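Local atomic coordinates of uncharacterized protein Atu1656 (PDB entry 2OJH), a protein that is of unknown function but belongs to the TolB family and folds as a six-bladed beta-propeller. Residues E45-G53 with Q271-P281. Numbering follows the deposited sequence.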
ATOM      1  N   GLU A  45      -2.181   1.057  11.260  1.00 36.50           N
ATOM      2  CA  GLU A  45      -2.394   0.438   9.951  1.00 37.23           C
ATOM      3  C   GLU A  45      -1.334   0.748   8.920  1.00 36.79           C
ATOM      4  O   GLU A  45      -0.750   1.822   8.933  1.00 35.69           O
ATOM      5  CB  GLU A  45      -3.784   0.859   9.407  1.00 36.85           C
ATOM      6  CG  GLU A  45      -4.927   0.417  10.353  1.00 38.66           C
ATOM      7  CD  GLU A  45      -6.307   0.653   9.813  1.00 40.88           C
ATOM      8  OE1 GLU A  45      -6.775  -0.192   9.021  1.00 44.19           O
ATOM      9  OE2 GLU A  45      -6.957   1.652  10.228  1.00 44.64           O
ATOM     10  N   ALA A  46      -1.108  -0.202   8.013  1.00 36.89           N
ATOM     11  CA  ALA A  46      -0.512   0.129   6.687  1.00 38.11           C
ATOM     12  C   ALA A  46       0.856   0.828   6.689  1.00 38.42           C
ATOM     13  O   ALA A  46       1.011   1.991   6.241  1.00 37.67           O
ATOM     14  CB  ALA A  46      -1.554   0.914   5.814  1.00 38.95           C
ATOM     15  N   PRO A  47       1.884   0.119   7.189  1.00 37.33           N
ATOM     16  CA  PRO A  47       3.203   0.758   7.286  1.00 36.75           C
ATOM     17  C   PRO A  47       3.889   0.972   5.915  1.00 36.83           C
ATOM     18  O   PRO A  47       3.843   0.082   5.043  1.00 35.78           O
ATOM     19  CB  PRO A  47       3.997  -0.243   8.145  1.00 36.49           C
ATOM     20  CG  PRO A  47       3.366  -1.579   7.851  1.00 38.02           C
ATOM     21  CD  PRO A  47       1.889  -1.270   7.691  1.00 37.04           C
ATOM     22  N   ASN A  48       4.484   2.158   5.746  1.00 36.05           N
ATOM     23  CA  ASN A  48       5.555   2.402   4.765  1.00 36.72           C
ATOM     24  C   ASN A  48       6.898   2.344   5.493  1.00 36.64           C
ATOM     25  O   ASN A  48       6.967   2.521   6.712  1.00 37.05           O
ATOM     26  CB  ASN A  48       5.511   3.849   4.209  1.00 35.14           C
ATOM     27  CG  ASN A  48       4.191   4.227   3.583  1.00 36.64           C
ATOM     28  OD1 ASN A  48       3.604   5.235   3.958  1.00 33.91           O
ATOM     29  ND2 ASN A  48       3.709   3.435   2.626  1.00 34.39           N
ATOM     30  N   TRP A  49       7.976   2.142   4.734  1.00 36.87           N
ATOM     31  CA  TRP A  49       9.307   2.115   5.303  1.00 36.71           C
ATOM     32  C   TRP A  49      10.095   3.217   4.656  1.00 37.40           C
ATOM     33  O   TRP A  49      10.162   3.273   3.425  1.00 38.61           O
ATOM     34  CB  TRP A  49       9.951   0.764   4.990  1.00 36.02           C
ATOM     35  CG  TRP A  49      11.113   0.359   5.888  1.00 36.01           C
ATOM     36  CD1 TRP A  49      12.178   1.140   6.311  1.00 33.68           C
ATOM     37  CD2 TRP A  49      11.340  -0.953   6.421  1.00 33.45           C
ATOM     38  NE1 TRP A  49      13.052   0.370   7.067  1.00 33.86           N
ATOM     39  CE2 TRP A  49      12.557  -0.914   7.143  1.00 35.90           C
ATOM     40  CE3 TRP A  49      10.639  -2.176   6.325  1.00 36.68           C
ATOM     41  CZ2 TRP A  49      13.078  -2.050   7.803  1.00 34.74           C
ATOM     42  CZ3 TRP A  49      11.153  -3.295   6.983  1.00 33.67           C
ATOM     43  CH2 TRP A  49      12.364  -3.222   7.706  1.00 34.99           C
ATOM     44  N   SER A  50      10.684   4.085   5.467  1.00 37.20           N
ATOM     45  CA  SER A  50      11.404   5.242   4.967  1.00 37.74           C
ATOM     46  C   SER A  50      12.581   4.845   4.074  1.00 38.28           C
ATOM     47  O   SER A  50      13.220   3.817   4.305  1.00 37.99           O
ATOM     48  CB  SER A  50      11.867   6.118   6.122  1.00 37.59           C
ATOM     49  OG  SER A  50      13.022   5.620   6.762  1.00 37.58           O
ATOM     50  N   PRO A  51      12.849   5.643   3.021  1.00 39.27           N
ATOM     51  CA  PRO A  51      13.927   5.293   2.099  1.00 39.07           C
ATOM     52  C   PRO A  51      15.308   5.310   2.712  1.00 39.30           C
ATOM     53  O   PRO A  51      16.196   4.672   2.168  1.00 39.28           O
ATOM     54  CB  PRO A  51      13.816   6.352   0.987  1.00 39.39           C
ATOM     55  CG  PRO A  51      12.515   6.940   1.129  1.00 39.19           C
ATOM     56  CD  PRO A  51      12.126   6.842   2.572  1.00 39.27           C
ATOM     57  N   ASP A  52      15.497   6.022   3.820  1.00 38.90           N
ATOM     58  CA  ASP A  52      16.760   5.941   4.548  1.00 39.57           C
ATOM     59  C   ASP A  52      16.794   4.770   5.547  1.00 39.70           C
ATOM     60  O   ASP A  52      17.767   4.585   6.249  1.00 40.28           O
ATOM     61  CB  ASP A  52      17.114   7.267   5.239  1.00 38.71           C
ATOM     62  CG  ASP A  52      16.146   7.645   6.349  1.00 41.11           C
ATOM     63  OD1 ASP A  52      15.262   6.839   6.706  1.00 36.89           O
ATOM     64  OD2 ASP A  52      16.277   8.770   6.888  1.00 38.81           O
ATOM     65  N   GLY A  53      15.718   4.000   5.622  1.00 40.16           N
ATOM     66  CA  GLY A  53      15.713   2.772   6.419  1.00 39.98           C
ATOM     67  C   GLY A  53      15.370   2.959   7.881  1.00 40.19           C
ATOM     68  O   GLY A  53      15.179   1.970   8.607  1.00 40.85           O
ATOM     69  N   GLN A 271      -7.369  -6.023   6.163  1.00 35.31           N
ATOM     70  CA  GLN A 271      -7.319  -4.559   6.031  1.00 36.16           C
ATOM     71  C   GLN A 271      -6.352  -4.012   7.095  1.00 35.40           C
ATOM     72  O   GLN A 271      -6.453  -4.388   8.268  1.00 35.39           O
ATOM     73  CB  GLN A 271      -8.725  -3.976   6.203  1.00 36.18           C
ATOM     74  CG  GLN A 271      -8.760  -2.423   6.288  1.00 35.87           C
ATOM     75  CD  GLN A 271      -8.470  -1.776   4.948  1.00 38.56           C
ATOM     76  OE1 GLN A 271      -8.055  -2.446   4.005  1.00 42.36           O
ATOM     77  NE2 GLN A 271      -8.729  -0.480   4.838  1.00 39.01           N
ATOM     78  N   GLY A 272      -5.456  -3.115   6.689  1.00 35.93           N
ATOM     79  CA  GLY A 272      -4.459  -2.523   7.594  1.00 34.98           C
ATOM     80  C   GLY A 272      -3.110  -3.252   7.609  1.00 35.54           C
ATOM     81  O   GLY A 272      -2.060  -2.642   7.896  1.00 35.03           O
ATOM     82  N   THR A 273      -3.129  -4.551   7.319  1.00 34.42           N
ATOM     83  CA  THR A 273      -1.915  -5.370   7.369  1.00 34.63           C
ATOM     84  C   THR A 273      -0.810  -4.756   6.485  1.00 36.14           C
ATOM     85  O   THR A 273       0.331  -4.576   6.936  1.00 35.52           O
ATOM     86  CB  THR A 273      -2.235  -6.858   7.002  1.00 35.38           C
ATOM     87  OG1 THR A 273      -3.041  -7.403   8.042  1.00 33.04           O
ATOM     88  CG2 THR A 273      -0.982  -7.713   6.879  1.00 34.61           C
HETATM   89  N   MSE A 274      -1.133  -4.428   5.229  1.00 35.79           N
HETATM   90  CA  MSE A 274      -0.123  -3.873   4.319  1.00 37.66           C
HETATM   91  C   MSE A 274      -0.749  -3.094   3.155  1.00 37.24           C
HETATM   92  O   MSE A 274      -0.399  -3.338   1.991  1.00 36.40           O
HETATM   93  CB  MSE A 274       0.842  -4.967   3.779  1.00 37.04           C
HETATM   94  CG  MSE A 274       0.181  -6.019   2.961  1.00 39.17           C
HETATM   95 SE   MSE A 274       1.464  -7.336   2.254  0.80 45.35          SE
HETATM   96  CE  MSE A 274       2.199  -7.937   3.999  1.00 38.54           C
ATOM     97  N   ASN A 275      -1.658  -2.145   3.427  1.00 35.23           N
ATOM     98  CA  ASN A 275      -2.329  -1.519   2.265  1.00 37.35           C
ATOM     99  C   ASN A 275      -1.356  -0.819   1.345  1.00 37.44           C
ATOM    100  O   ASN A 275      -1.543  -0.804   0.118  1.00 38.01           O
ATOM    101  CB  ASN A 275      -3.414  -0.506   2.675  1.00 36.30           C
ATOM    102  CG  ASN A 275      -4.495  -1.139   3.450  1.00 38.84           C
ATOM    103  OD1 ASN A 275      -4.328  -1.399   4.644  1.00 38.24           O
ATOM    104  ND2 ASN A 275      -5.615  -1.431   2.786  1.00 38.80           N
ATOM    105  N   SER A 276      -0.343  -0.208   1.941  1.00 37.95           N
ATOM    106  CA  SER A 276       0.541   0.702   1.227  1.00 37.42           C
ATOM    107  C   SER A 276       1.949   0.090   1.033  1.00 37.08           C
ATOM    108  O   SER A 276       2.287  -0.901   1.706  1.00 36.84           O
ATOM    109  CB  SER A 276       0.642   2.011   1.993  1.00 39.42           C
ATOM    110  OG  SER A 276      -0.568   2.739   1.862  1.00 42.17           O
ATOM    111  N   PRO A 277       2.759   0.656   0.113  1.00 36.75           N
ATOM    112  CA  PRO A 277       4.082   0.075  -0.175  1.00 35.63           C
ATOM    113  C   PRO A 277       4.909  -0.125   1.087  1.00 37.17           C
ATOM    114  O   PRO A 277       5.174   0.844   1.816  1.00 34.74           O
ATOM    115  CB  PRO A 277       4.723   1.074  -1.124  1.00 37.32           C
ATOM    116  CG  PRO A 277       3.586   1.785  -1.791  1.00 35.94           C
ATOM    117  CD  PRO A 277       2.467   1.828  -0.744  1.00 35.59           C
ATOM    118  N   ASN A 278       5.259  -1.383   1.388  1.00 35.70           N
ATOM    119  CA  ASN A 278       5.831  -1.694   2.723  1.00 37.38           C
ATOM    120  C   ASN A 278       7.289  -2.238   2.825  1.00 37.24           C
ATOM    121  O   ASN A 278       7.700  -2.738   3.879  1.00 37.24           O
ATOM    122  CB  ASN A 278       4.892  -2.672   3.405  1.00 36.59           C
ATOM    123  CG  ASN A 278       4.728  -3.935   2.614  1.00 36.99           C
ATOM    124  OD1 ASN A 278       4.888  -3.931   1.386  1.00 35.16           O
ATOM    125  ND2 ASN A 278       4.453  -5.032   3.303  1.00 35.75           N
ATOM    126  N   TRP A 279       8.066  -2.163   1.743  1.00 37.41           N
ATOM    127  CA  TRP A 279       9.382  -2.807   1.716  1.00 36.11           C
ATOM    128  C   TRP A 279      10.401  -1.863   2.286  1.00 37.27           C
ATOM    129  O   TRP A 279      10.356  -0.633   2.033  1.00 37.38           O
ATOM    130  CB  TRP A 279       9.795  -3.161   0.272  1.00 35.16           C
ATOM    131  CG  TRP A 279       9.084  -4.370  -0.309  1.00 33.91           C
ATOM    132  CD1 TRP A 279       7.943  -4.388  -1.056  1.00 33.71           C
ATOM    133  CD2 TRP A 279       9.479  -5.732  -0.140  1.00 32.04           C
ATOM    134  NE1 TRP A 279       7.608  -5.699  -1.383  1.00 35.95           N
ATOM    135  CE2 TRP A 279       8.560  -6.534  -0.848  1.00 34.14           C
ATOM    136  CE3 TRP A 279      10.557  -6.350   0.509  1.00 30.97           C
ATOM    137  CZ2 TRP A 279       8.664  -7.931  -0.876  1.00 33.79           C
ATOM    138  CZ3 TRP A 279      10.670  -7.735   0.464  1.00 35.63           C
ATOM    139  CH2 TRP A 279       9.731  -8.502  -0.210  1.00 32.59           C
ATOM    140  N   SER A 280      11.338  -2.430   3.039  1.00 36.87           N
ATOM    141  CA  SER A 280      12.609  -1.759   3.332  1.00 37.56           C
ATOM    142  C   SER A 280      13.292  -1.377   2.013  1.00 37.95           C
ATOM    143  O   SER A 280      13.142  -2.078   0.997  1.00 38.10           O
ATOM    144  CB  SER A 280      13.505  -2.741   4.080  1.00 37.41           C
ATOM    145  OG  SER A 280      14.802  -2.217   4.194  1.00 41.82           O
ATOM    146  N   PRO A 281      14.068  -0.280   2.018  1.00 37.89           N
ATOM    147  CA  PRO A 281      14.756   0.108   0.792  1.00 38.78           C
ATOM    148  C   PRO A 281      15.753  -0.950   0.327  1.00 39.16           C
ATOM    149  O   PRO A 281      16.084  -0.981  -0.855  1.00 40.22           O
ATOM    150  CB  PRO A 281      15.473   1.407   1.184  1.00 38.53           C
ATOM    151  CG  PRO A 281      15.578   1.373   2.644  1.00 38.03           C
ATOM    152  CD  PRO A 281      14.361   0.642   3.134  1.00 37.89           C
TER
HETATM  153  O   HOH W   1      -9.020   1.436   7.436  1.00 55.80           O
HETATM  154  O   HOH W   2       1.459  -1.044   4.172  1.00 25.02           O
HETATM  155  O   HOH W   3       8.041   1.256   2.075  1.00 31.45           O
HETATM  156  O   HOH W   4      11.655   2.191   1.330  1.00 43.27           O
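A46 and G272 make one of two direct hydrogen bonds between strand 45-49 and loop 271-281: A46 N gives its hydrogen to G272 O at 2.6 Å. The other comes from N48. Its ND2 reaches P277 O at 3.1 Å with an almost straight N-H (176°), the acceptor lying in the plane of the amide; OD1 of the same side chain accepts from H90. P277 O also receives the CA-H of N48.

Waters complete much of the remaining backbone pairing. Water 2 donates to P47 O and S276 O, and water 4 links the carbonyls of W49 and W279. Water 3 accepts from W49 N at 2.8 Å and lies within hydrogen-bonding reach of P277 O and W279 O, among more acceptors than its two protons can serve. At the far end E45 OE1 forms a salt bridge with R245, while N275 OD1 takes G272 N on a lone pair; N88 ND2 bonds both oxygens. Water 1 accepts from Q271 NE2 and may donate to E45 OE1. S276 OG bonds N88 O and H90 N, and N278 ND2 bonds A287 O.

CG anti to the backbone N (chi1 -159°) lays the W49 indole against S280 and P281. S280 CB sits over the six-membered ring, 3.5 Å from its centroid, and P281 CD over the five-membered one. NE1 donates to G53 O, which lies near the indole plane, though NE1 stands above the carbonyl plane.

The Asn-Trp-Ser-Pro run of 48-51 recurs at 278-281, consistent with equivalent segments of two blades meeting near the propeller's centre. Strand 55-60 pairs with edge strand 45-49, strand 285-291 packs against E45, P47, W49 and N278, and strand 217-224 meets M274, N275 and N278.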